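Local coordinates for cellulosomal scaffoldin adaptor protein B (Acetivibrio cellulolyticus, PDB 3FNK) that contributes a type II cohesin module, a dockerin-binding beta-barrel domain, to an adaptor scaffoldin of the cellulosome, at residues 64-70 with 85-91; 80-86 with 98-104. All coordinates share one frame; numbering follows the deposited sequence.

Interaction 1: 64-70 with 85-91; sequences YTNSSLP and VQGVHKI
N66 and H89 lie opposite each other where the loop 64-70 runs along the end of strand 83-87 and the turn beyond it, with the H89 N-H reaching the N66 carbonyl oxygen (N to O 2.8 Å) almost straight, at 176°, though from above the carbonyl plane. The pairing is a worked example of how a loop without regular structure can be fixed to a strand end by side chains from both partners. N66 also uses its amide: with CG beside the backbone N (chi1 -79°), OD1 accepts from I91 N at 2.9 Å, in the plane of the side-chain carbonyl. One asparagine thus grips the turn by its main chain and its side chain. H89 answers from the other segment. Its NE2 donates to S68 O at 2.9 Å, bent to 147° and tilted from the ring plane, while CD2 brings the ring edge to within 3.2 Å of T65 O. The Y64 ring lies nearly parallel to the imidazole but is slid so far aside that they barely overlap. Inside the loop, T65 OG1 accepts from S67 N in an ST turn, and S68 OG takes the N-H of T65. Beyond the polar centre, I91 CD1 meets Y64 CB at 3.7 Å, and P70 CG rests on V85 CG2. L69 CD2 comes up to V85 CG1, and a water bridges S67 O to G87 N. G87 brings its CA to 3.6 Å from S68 O in a CA-H...O contact. Since ND1 of H89 accepts from N97 N on the neighbouring strand, both ring nitrogens are engaged, which fixes the ring's rotation and is consistent with a neutral imidazole carrying its proton on NE2, tying loop and hairpin together.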
ATOM      1  N   TYR A  64       4.119  -3.197  14.455  1.00 37.05           N
ATOM      2  CA  TYR A  64       2.930  -3.866  13.909  1.00 35.81           C
ATOM      3  C   TYR A  64       2.885  -5.286  14.462  1.00 34.97           C
ATOM      4  O   TYR A  64       3.945  -5.898  14.644  1.00 33.55           O
ATOM      5  CB  TYR A  64       2.996  -3.985  12.372  1.00 36.16           C
ATOM      6  CG  TYR A  64       2.434  -2.832  11.574  1.00 35.01           C
ATOM      7  CD1 TYR A  64       2.115  -1.619  12.167  1.00 34.95           C
ATOM      8  CD2 TYR A  64       2.260  -2.953  10.200  1.00 36.36           C
ATOM      9  CE1 TYR A  64       1.615  -0.555  11.407  1.00 36.45           C
ATOM     10  CE2 TYR A  64       1.761  -1.885   9.427  1.00 35.22           C
ATOM     11  CZ  TYR A  64       1.441  -0.713  10.032  1.00 35.57           C
ATOM     12  OH  TYR A  64       0.956   0.318   9.280  1.00 36.18           O
ATOM     13  N   THR A  65       1.667  -5.800  14.691  1.00 33.69           N
ATOM     14  CA  THR A  65       1.401  -7.240  14.912  1.00 32.74           C
ATOM     15  C   THR A  65       0.845  -7.824  13.629  1.00 32.40           C
ATOM     16  O   THR A  65       0.662  -7.105  12.646  1.00 31.87           O
ATOM     17  CB  THR A  65       0.303  -7.501  15.977  1.00 32.56           C
ATOM     18  OG1 THR A  65      -0.985  -7.229  15.405  1.00 33.55           O
ATOM     19  CG2 THR A  65       0.496  -6.650  17.212  1.00 33.55           C
ATOM     20  N   ASN A  66       0.540  -9.119  13.643  1.00 31.73           N
ATOM     21  CA  ASN A  66      -0.003  -9.753  12.462  1.00 32.27           C
ATOM     22  C   ASN A  66      -1.423  -9.299  12.054  1.00 31.36           C
ATOM     23  O   ASN A  66      -1.976  -9.779  11.042  1.00 29.81           O
ATOM     24  CB  ASN A  66       0.114 -11.263  12.572  1.00 32.77           C
ATOM     25  CG  ASN A  66       1.520 -11.744  12.265  1.00 36.72           C
ATOM     26  OD1 ASN A  66       2.267 -11.115  11.499  1.00 38.82           O
ATOM     27  ND2 ASN A  66       1.881 -12.861  12.836  1.00 38.05           N
ATOM     28  N   SER A  67      -1.973  -8.349  12.804  1.00 30.51           N
ATOM     29  CA  SER A  67      -3.303  -7.863  12.519  1.00 31.15           C
ATOM     30  C   SER A  67      -3.370  -6.326  12.474  1.00 30.70           C
ATOM     31  O   SER A  67      -4.457  -5.755  12.322  1.00 29.41           O
ATOM     32  CB  SER A  67      -4.328  -8.453  13.530  1.00 31.42           C
ATOM     33  OG  SER A  67      -4.116  -7.911  14.843  1.00 32.68           O
ATOM     34  N   SER A  68      -2.212  -5.657  12.580  1.00 31.10           N
ATOM     35  CA  SER A  68      -2.205  -4.191  12.608  1.00 31.41           C
ATOM     36  C   SER A  68      -2.822  -3.573  11.360  1.00 31.35           C
ATOM     37  O   SER A  68      -2.639  -4.085  10.238  1.00 31.75           O
ATOM     38  CB  SER A  68      -0.801  -3.645  12.821  1.00 31.96           C
ATOM     39  OG  SER A  68      -0.306  -4.102  14.064  1.00 33.66           O
ATOM     40  N   LEU A  69      -3.564  -2.494  11.571  1.00 30.51           N
ATOM     41  CA  LEU A  69      -4.139  -1.716  10.478  1.00 31.54           C
ATOM     42  C   LEU A  69      -3.149  -0.725   9.852  1.00 31.56           C
ATOM     43  O   LEU A  69      -2.368  -0.118  10.571  1.00 31.52           O
ATOM     44  CB  LEU A  69      -5.371  -0.922  10.945  1.00 29.99           C
ATOM     45  CG  LEU A  69      -6.519  -1.745  11.544  1.00 30.57           C
ATOM     46  CD1 LEU A  69      -7.570  -0.771  12.097  1.00 27.74           C
ATOM     47  CD2 LEU A  69      -7.078  -2.683  10.460  1.00 28.15           C
ATOM     48  N   PRO A  70      -3.224  -0.530   8.513  1.00 32.16           N
ATOM     49  CA  PRO A  70      -2.437   0.559   7.875  1.00 32.84           C
ATOM     50  C   PRO A  70      -2.978   1.912   8.308  1.00 32.26           C
ATOM     51  O   PRO A  70      -4.153   2.009   8.643  1.00 33.13           O
ATOM     52  CB  PRO A  70      -2.704   0.350   6.383  1.00 31.84           C
ATOM     53  CG  PRO A  70      -4.033  -0.382   6.346  1.00 33.25           C
ATOM     54  CD  PRO A  70      -4.026  -1.285   7.531  1.00 31.80           C
ATOM     55  N   VAL A  85     -11.474  -1.907   6.668  1.00 22.84           N
ATOM     56  CA  VAL A  85     -10.023  -2.069   6.505  1.00 22.34           C
ATOM     57  C   VAL A  85      -9.567  -3.250   7.352  1.00 23.91           C
ATOM     58  O   VAL A  85     -10.106  -3.446   8.460  1.00 22.90           O
ATOM     59  CB  VAL A  85      -9.296  -0.771   6.921  1.00 22.95           C
ATOM     60  CG1 VAL A  85      -9.557  -0.404   8.410  1.00 21.08           C
ATOM     61  CG2 VAL A  85      -7.807  -0.802   6.593  1.00 22.54           C
ATOM     62  N   GLN A  86      -8.599  -4.029   6.849  1.00 23.33           N
ATOM     63  CA  GLN A  86      -8.038  -5.173   7.590  1.00 23.53           C
ATOM     64  C   GLN A  86      -6.557  -5.388   7.239  1.00 24.32           C
ATOM     65  O   GLN A  86      -6.169  -5.185   6.080  1.00 23.09           O
ATOM     66  CB  GLN A  86      -8.814  -6.470   7.293  1.00 22.82           C
ATOM     67  CG  GLN A  86      -8.536  -7.626   8.292  1.00 24.79           C
ATOM     68  CD  GLN A  86      -9.211  -8.953   7.919  1.00 24.35           C
ATOM     69  OE1 GLN A  86      -9.966  -9.055   6.940  1.00 23.20           O
ATOM     70  NE2 GLN A  86      -8.943  -9.970   8.712  1.00 25.04           N
ATOM     71  N   GLY A  87      -5.760  -5.821   8.224  1.00 24.27           N
ATOM     72  CA  GLY A  87      -4.362  -6.256   7.999  1.00 24.62           C
ATOM     73  C   GLY A  87      -4.169  -7.687   8.447  1.00 25.18           C
ATOM     74  O   GLY A  87      -4.573  -8.019   9.556  1.00 24.90           O
ATOM     75  N   VAL A  88      -3.638  -8.540   7.564  1.00 25.32           N
ATOM     76  CA  VAL A  88      -3.299  -9.919   7.868  1.00 26.94           C
ATOM     77  C   VAL A  88      -1.833 -10.202   7.449  1.00 28.20           C
ATOM     78  O   VAL A  88      -1.543 -10.519   6.283  1.00 27.64           O
ATOM     79  CB  VAL A  88      -4.263 -10.956   7.220  1.00 26.76           C
ATOM     80  CG1 VAL A  88      -3.908 -12.350   7.685  1.00 27.94           C
ATOM     81  CG2 VAL A  88      -5.708 -10.672   7.600  1.00 27.15           C
ATOM     82  N   HIS A  89      -0.935 -10.095   8.421  1.00 29.20           N
ATOM     83  CA  HIS A  89       0.513 -10.103   8.181  1.00 31.58           C
ATOM     84  C   HIS A  89       1.220 -11.368   8.643  1.00 33.42           C
ATOM     85  O   HIS A  89       0.639 -12.219   9.339  1.00 33.09           O
ATOM     86  CB  HIS A  89       1.117  -8.887   8.861  1.00 30.66           C
ATOM     87  CG  HIS A  89       0.311  -7.642   8.658  1.00 30.76           C
ATOM     88  ND1 HIS A  89      -0.230  -7.304   7.431  1.00 27.94           N
ATOM     89  CD2 HIS A  89      -0.052  -6.656   9.518  1.00 30.02           C
ATOM     90  CE1 HIS A  89      -0.880  -6.158   7.550  1.00 27.65           C
ATOM     91  NE2 HIS A  89      -0.788  -5.745   8.798  1.00 26.23           N
ATOM     92  N   LYS A  90       2.476 -11.487   8.228  1.00 35.07           N
ATOM     93  CA  LYS A  90       3.365 -12.544   8.688  1.00 36.69           C
ATOM     94  C   LYS A  90       4.693 -11.861   8.950  1.00 37.42           C
ATOM     95  O   LYS A  90       5.631 -11.961   8.143  1.00 37.16           O
ATOM     96  CB  LYS A  90       3.498 -13.614   7.605  1.00 37.54           C
ATOM     97  CG  LYS A  90       2.872 -14.939   7.908  1.00 40.64           C
ATOM     98  CD  LYS A  90       3.899 -15.812   8.609  1.00 43.86           C
ATOM     99  CE  LYS A  90       3.772 -17.256   8.169  1.00 47.19           C
ATOM    100  NZ  LYS A  90       4.713 -18.108   8.974  1.00 49.01           N
ATOM    101  N   ILE A  91       4.753 -11.143  10.063  1.00 37.45           N
ATOM    102  CA  ILE A  91       5.830 -10.202  10.362  1.00 39.66           C
ATOM    103  C   ILE A  91       7.204 -10.874  10.439  1.00 40.23           C
ATOM    104  O   ILE A  91       8.226 -10.254  10.152  1.00 41.28           O
ATOM    105  CB  ILE A  91       5.523  -9.463  11.679  1.00 38.99           C
ATOM    106  CG1 ILE A  91       4.289  -8.598  11.496  1.00 40.47           C
ATOM    107  CG2 ILE A  91       6.683  -8.613  12.124  1.00 41.02           C
ATOM    108  CD1 ILE A  91       4.576  -7.141  11.317  1.00 41.75           C
TER
HETATM  109  O   HOH W   1      -6.977  -6.667  10.925  1.00 35.63           O

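Interaction 2: 80-86 with 98-104. With EDO (1,2-ethanediol), chain D.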
ATOM      1  N   ASP A  80     -19.736   7.836   4.531  1.00 31.65           N
ATOM      2  CA  ASP A  80     -20.928   7.508   3.747  1.00 30.58           C
ATOM      3  C   ASP A  80     -20.867   6.258   2.872  1.00 29.41           C
ATOM      4  O   ASP A  80     -21.912   5.669   2.558  1.00 27.41           O
ATOM      5  CB  ASP A  80     -21.319   8.697   2.878  1.00 31.70           C
ATOM      6  CG  ASP A  80     -21.813   9.865   3.705  1.00 34.80           C
ATOM      7  OD1 ASP A  80     -21.954   9.695   4.944  1.00 36.92           O
ATOM      8  OD2 ASP A  80     -22.035  10.941   3.118  1.00 39.06           O
ATOM      9  N   TYR A  81     -19.660   5.863   2.459  1.00 28.48           N
ATOM     10  CA  TYR A  81     -19.517   4.728   1.522  1.00 27.32           C
ATOM     11  C   TYR A  81     -19.105   3.448   2.256  1.00 26.72           C
ATOM     12  O   TYR A  81     -18.893   2.390   1.645  1.00 27.83           O
ATOM     13  CB  TYR A  81     -18.512   5.091   0.424  1.00 27.19           C
ATOM     14  CG  TYR A  81     -18.828   6.366  -0.328  1.00 26.41           C
ATOM     15  CD1 TYR A  81     -17.805   7.117  -0.921  1.00 29.03           C
ATOM     16  CD2 TYR A  81     -20.140   6.800  -0.490  1.00 25.50           C
ATOM     17  CE1 TYR A  81     -18.075   8.274  -1.602  1.00 28.75           C
ATOM     18  CE2 TYR A  81     -20.421   7.960  -1.172  1.00 29.31           C
ATOM     19  CZ  TYR A  81     -19.384   8.682  -1.724  1.00 29.20           C
ATOM     20  OH  TYR A  81     -19.662   9.812  -2.415  1.00 33.29           O
ATOM     21  N   GLY A  82     -19.035   3.535   3.578  1.00 25.91           N
ATOM     22  CA  GLY A  82     -18.825   2.357   4.428  1.00 25.16           C
ATOM     23  C   GLY A  82     -17.493   1.645   4.178  1.00 24.86           C
ATOM     24  O   GLY A  82     -17.470   0.491   3.763  1.00 25.26           O
ATOM     25  N   PRO A  83     -16.375   2.328   4.426  1.00 24.60           N
ATOM     26  CA  PRO A  83     -15.067   1.655   4.279  1.00 24.80           C
ATOM     27  C   PRO A  83     -14.800   0.584   5.366  1.00 24.54           C
ATOM     28  O   PRO A  83     -15.189   0.748   6.529  1.00 25.40           O
ATOM     29  CB  PRO A  83     -14.057   2.802   4.408  1.00 24.89           C
ATOM     30  CG  PRO A  83     -14.773   3.834   5.248  1.00 24.92           C
ATOM     31  CD  PRO A  83     -16.237   3.735   4.808  1.00 24.26           C
ATOM     32  N   ILE A  84     -14.216  -0.526   4.955  1.00 23.31           N
ATOM     33  CA  ILE A  84     -13.771  -1.512   5.902  0.50 23.45           C
ATOM     34  C   ILE A  84     -12.272  -1.744   5.612  1.00 23.35           C
ATOM     35  O   ILE A  84     -11.846  -1.720   4.440  1.00 22.41           O
ATOM     36  CB  ILE A  84     -14.711  -2.763   5.831  0.50 23.08           C
ATOM     37  CG1 ILE A  84     -14.429  -3.754   6.949  0.50 24.89           C
ATOM     38  CG2 ILE A  84     -14.679  -3.429   4.458  0.50 22.88           C
ATOM     39  CD1 ILE A  84     -15.365  -4.969   6.892  0.50 25.64           C
ATOM     40  N   VAL A  85     -11.474  -1.907   6.668  1.00 22.84           N
ATOM     41  CA  VAL A  85     -10.023  -2.069   6.505  1.00 22.34           C
ATOM     42  C   VAL A  85      -9.567  -3.250   7.352  1.00 23.91           C
ATOM     43  O   VAL A  85     -10.106  -3.446   8.460  1.00 22.90           O
ATOM     44  CB  VAL A  85      -9.296  -0.771   6.921  1.00 22.95           C
ATOM     45  CG1 VAL A  85      -9.557  -0.404   8.410  1.00 21.08           C
ATOM     46  CG2 VAL A  85      -7.807  -0.802   6.593  1.00 22.54           C
ATOM     47  N   GLN A  86      -8.599  -4.029   6.849  1.00 23.33           N
ATOM     48  CA  GLN A  86      -8.038  -5.173   7.590  1.00 23.53           C
ATOM     49  C   GLN A  86      -6.557  -5.388   7.239  1.00 24.32           C
ATOM     50  O   GLN A  86      -6.169  -5.185   6.080  1.00 23.09           O
ATOM     51  CB  GLN A  86      -8.814  -6.470   7.293  1.00 22.82           C
ATOM     52  CG  GLN A  86      -8.536  -7.626   8.292  1.00 24.79           C
ATOM     53  CD  GLN A  86      -9.211  -8.953   7.919  1.00 24.35           C
ATOM     54  OE1 GLN A  86      -9.966  -9.055   6.940  1.00 23.20           O
ATOM     55  NE2 GLN A  86      -8.943  -9.970   8.712  1.00 25.04           N
ATOM     56  N   LEU A  98      -2.651  -5.973   3.320  1.00 23.76           N
ATOM     57  CA  LEU A  98      -3.540  -4.914   3.727  1.00 23.97           C
ATOM     58  C   LEU A  98      -4.657  -4.783   2.702  1.00 23.79           C
ATOM     59  O   LEU A  98      -4.414  -4.827   1.476  1.00 22.89           O
ATOM     60  CB  LEU A  98      -2.814  -3.572   3.700  1.00 24.36           C
ATOM     61  CG  LEU A  98      -1.351  -3.452   4.137  1.00 27.30           C
ATOM     62  CD1 LEU A  98      -0.814  -2.094   3.733  1.00 30.64           C
ATOM     63  CD2 LEU A  98      -1.276  -3.593   5.645  1.00 35.00           C
ATOM     64  N   SER A  99      -5.867  -4.569   3.201  1.00 22.19           N
ATOM     65  CA  SER A  99      -7.036  -4.356   2.359  1.00 23.08           C
ATOM     66  C   SER A  99      -7.902  -3.295   2.948  1.00 22.39           C
ATOM     67  O   SER A  99      -8.150  -3.277   4.149  1.00 23.06           O
ATOM     68  CB  SER A  99      -7.884  -5.606   2.243  1.00 21.86           C
ATOM     69  OG  SER A  99      -7.140  -6.686   1.793  1.00 27.38           O
ATOM     70  N   ARG A 100      -8.387  -2.425   2.077  1.00 22.64           N
ATOM     71  CA  ARG A 100      -9.399  -1.474   2.414  1.00 21.16           C
ATOM     72  C   ARG A 100     -10.326  -1.286   1.219  1.00 21.54           C
ATOM     73  O   ARG A 100      -9.837  -1.030   0.088  1.00 19.82           O
ATOM     74  CB  ARG A 100      -8.736  -0.156   2.824  1.00 20.67           C
ATOM     75  CG  ARG A 100      -9.708   0.857   3.359  1.00 20.38           C
ATOM     76  CD  ARG A 100      -9.040   2.126   3.906  1.00 17.78           C
ATOM     77  NE  ARG A 100     -10.065   3.059   4.389  1.00 18.86           N
ATOM     78  CZ  ARG A 100     -10.299   3.368   5.677  1.00 23.23           C
ATOM     79  NH1 ARG A 100      -9.579   2.808   6.658  1.00 22.06           N
ATOM     80  NH2 ARG A 100     -11.252   4.261   5.988  1.00 22.25           N
ATOM     81  N   SER A 101     -11.644  -1.369   1.459  1.00 21.27           N
ATOM     82  CA  SER A 101     -12.660  -1.173   0.413  1.00 21.87           C
ATOM     83  C   SER A 101     -13.882  -0.387   0.925  1.00 21.52           C
ATOM     84  O   SER A 101     -14.216  -0.475   2.083  1.00 20.46           O
ATOM     85  CB  SER A 101     -13.225  -2.510  -0.093  1.00 20.84           C
ATOM     86  OG  SER A 101     -12.446  -3.102  -1.114  1.00 25.00           O
ATOM     87  N   TYR A 102     -14.544   0.355   0.040  1.00 21.19           N
ATOM     88  CA  TYR A 102     -15.910   0.793   0.274  1.00 21.13           C
ATOM     89  C   TYR A 102     -16.863  -0.384   0.120  1.00 21.41           C
ATOM     90  O   TYR A 102     -16.643  -1.257  -0.733  1.00 22.24           O
ATOM     91  CB  TYR A 102     -16.264   1.868  -0.740  1.00 20.88           C
ATOM     92  CG  TYR A 102     -15.647   3.230  -0.447  1.00 20.19           C
ATOM     93  CD1 TYR A 102     -15.215   4.066  -1.488  1.00 18.32           C
ATOM     94  CD2 TYR A 102     -15.489   3.676   0.857  1.00 20.35           C
ATOM     95  CE1 TYR A 102     -14.667   5.319  -1.232  1.00 23.16           C
ATOM     96  CE2 TYR A 102     -14.919   4.921   1.131  1.00 20.41           C
ATOM     97  CZ  TYR A 102     -14.541   5.760   0.078  1.00 23.47           C
ATOM     98  OH  TYR A 102     -13.973   6.995   0.354  1.00 20.47           O
ATOM     99  N   THR A 103     -17.940  -0.395   0.908  1.00 21.31           N
ATOM    100  CA  THR A 103     -18.946  -1.453   0.825  1.00 21.08           C
ATOM    101  C   THR A 103     -20.305  -0.948   0.317  1.00 20.15           C
ATOM    102  O   THR A 103     -21.065  -1.721  -0.299  1.00 19.21           O
ATOM    103  CB  THR A 103     -19.168  -2.144   2.212  1.00 21.32           C
ATOM    104  OG1 THR A 103     -19.393  -1.150   3.210  1.00 22.34           O
ATOM    105  CG2 THR A 103     -17.955  -2.979   2.596  1.00 22.40           C
ATOM    106  N   ALA A 104     -20.601   0.328   0.567  1.00 20.64           N
ATOM    107  CA  ALA A 104     -21.860   0.953   0.111  1.00 20.52           C
ATOM    108  C   ALA A 104     -21.655   1.521  -1.316  1.00 21.19           C
ATOM    109  O   ALA A 104     -21.611   2.758  -1.528  1.00 20.34           O
ATOM    110  CB  ALA A 104     -22.309   2.078   1.098  1.00 20.85           C
TER
HETATM  111  C1  EDO D 188      -6.641  -8.468   4.473  1.00 33.42           C
HETATM  112  O1  EDO D 188      -5.572  -7.992   3.642  1.00 29.57           O
HETATM  113  C2  EDO D 188      -6.680  -9.972   4.360  1.00 35.28           C
HETATM  114  O2  EDO D 188      -7.393 -10.340   3.188  1.00 37.70           O
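Y81 and Y102 both carry CG beside their backbone N (chi1 -55° and -76°), which swings the two phenol rings together at one end of the antiparallel beta hairpin of strands 83-87 and 95-102 in the cohesin barrel. They form a T-shaped stack, centroids 5.1 Å apart and planes at 84°, with the edge of Y81 turned to the face of Y102. Y81 CB sits over that same face in a CH-pi contact, while P83 N approaches the Y102 ring at its edge. Y108 of helix 105-111 meets both rings, and the Y102 hydroxyl is held by E115 and S78 N. Along the strands, I84 with S101 and Q86 with S99 are hydrogen-bonded pairs, each joined by two backbone bonds. V85 and R100 form a non-hydrogen-bonded pair on the opposite face from these. The R100 chain, extended from CG to NE, carries its guanidinium past both neighbours: NH1 lies 3.6 Å from V85 CB, and NH2 lies 3.5 Å from P83 CB. NE finds its polar partner in L76 O. At the open end of the hairpin, just before helix 105-111, Y81 O accepts from both T103 N and A104 N. G82, with positive phi, directs its carbonyl to T103, whose OG1 donates in plane to a lone pair of G82 O at 2.6 Å.

In the fold
Interactions 1 and 2 share V85 and Q86, and both use strand 83-87: interaction 2 pairs most of its length, and interaction 1 takes its C-terminal end and the chain beyond. Interaction 2 is the regular pairing inside the hairpin, a surface contact built mainly on repeated backbone bonds and closed by an aromatic cluster next to helix 105-111. Interaction 1 is partly buried and irregular: the loop before strand 71-72 is fastened to the C-terminal end by asparagine and histidine side chains, with buried residues such as Y64 and P70 facing strand 118-127 of the other sheet. The two meet at 3.2 Å between H89 CE1 and L98 CD2, so L98 of the hairpin's second strand packs against the CE1 corner of the imidazole.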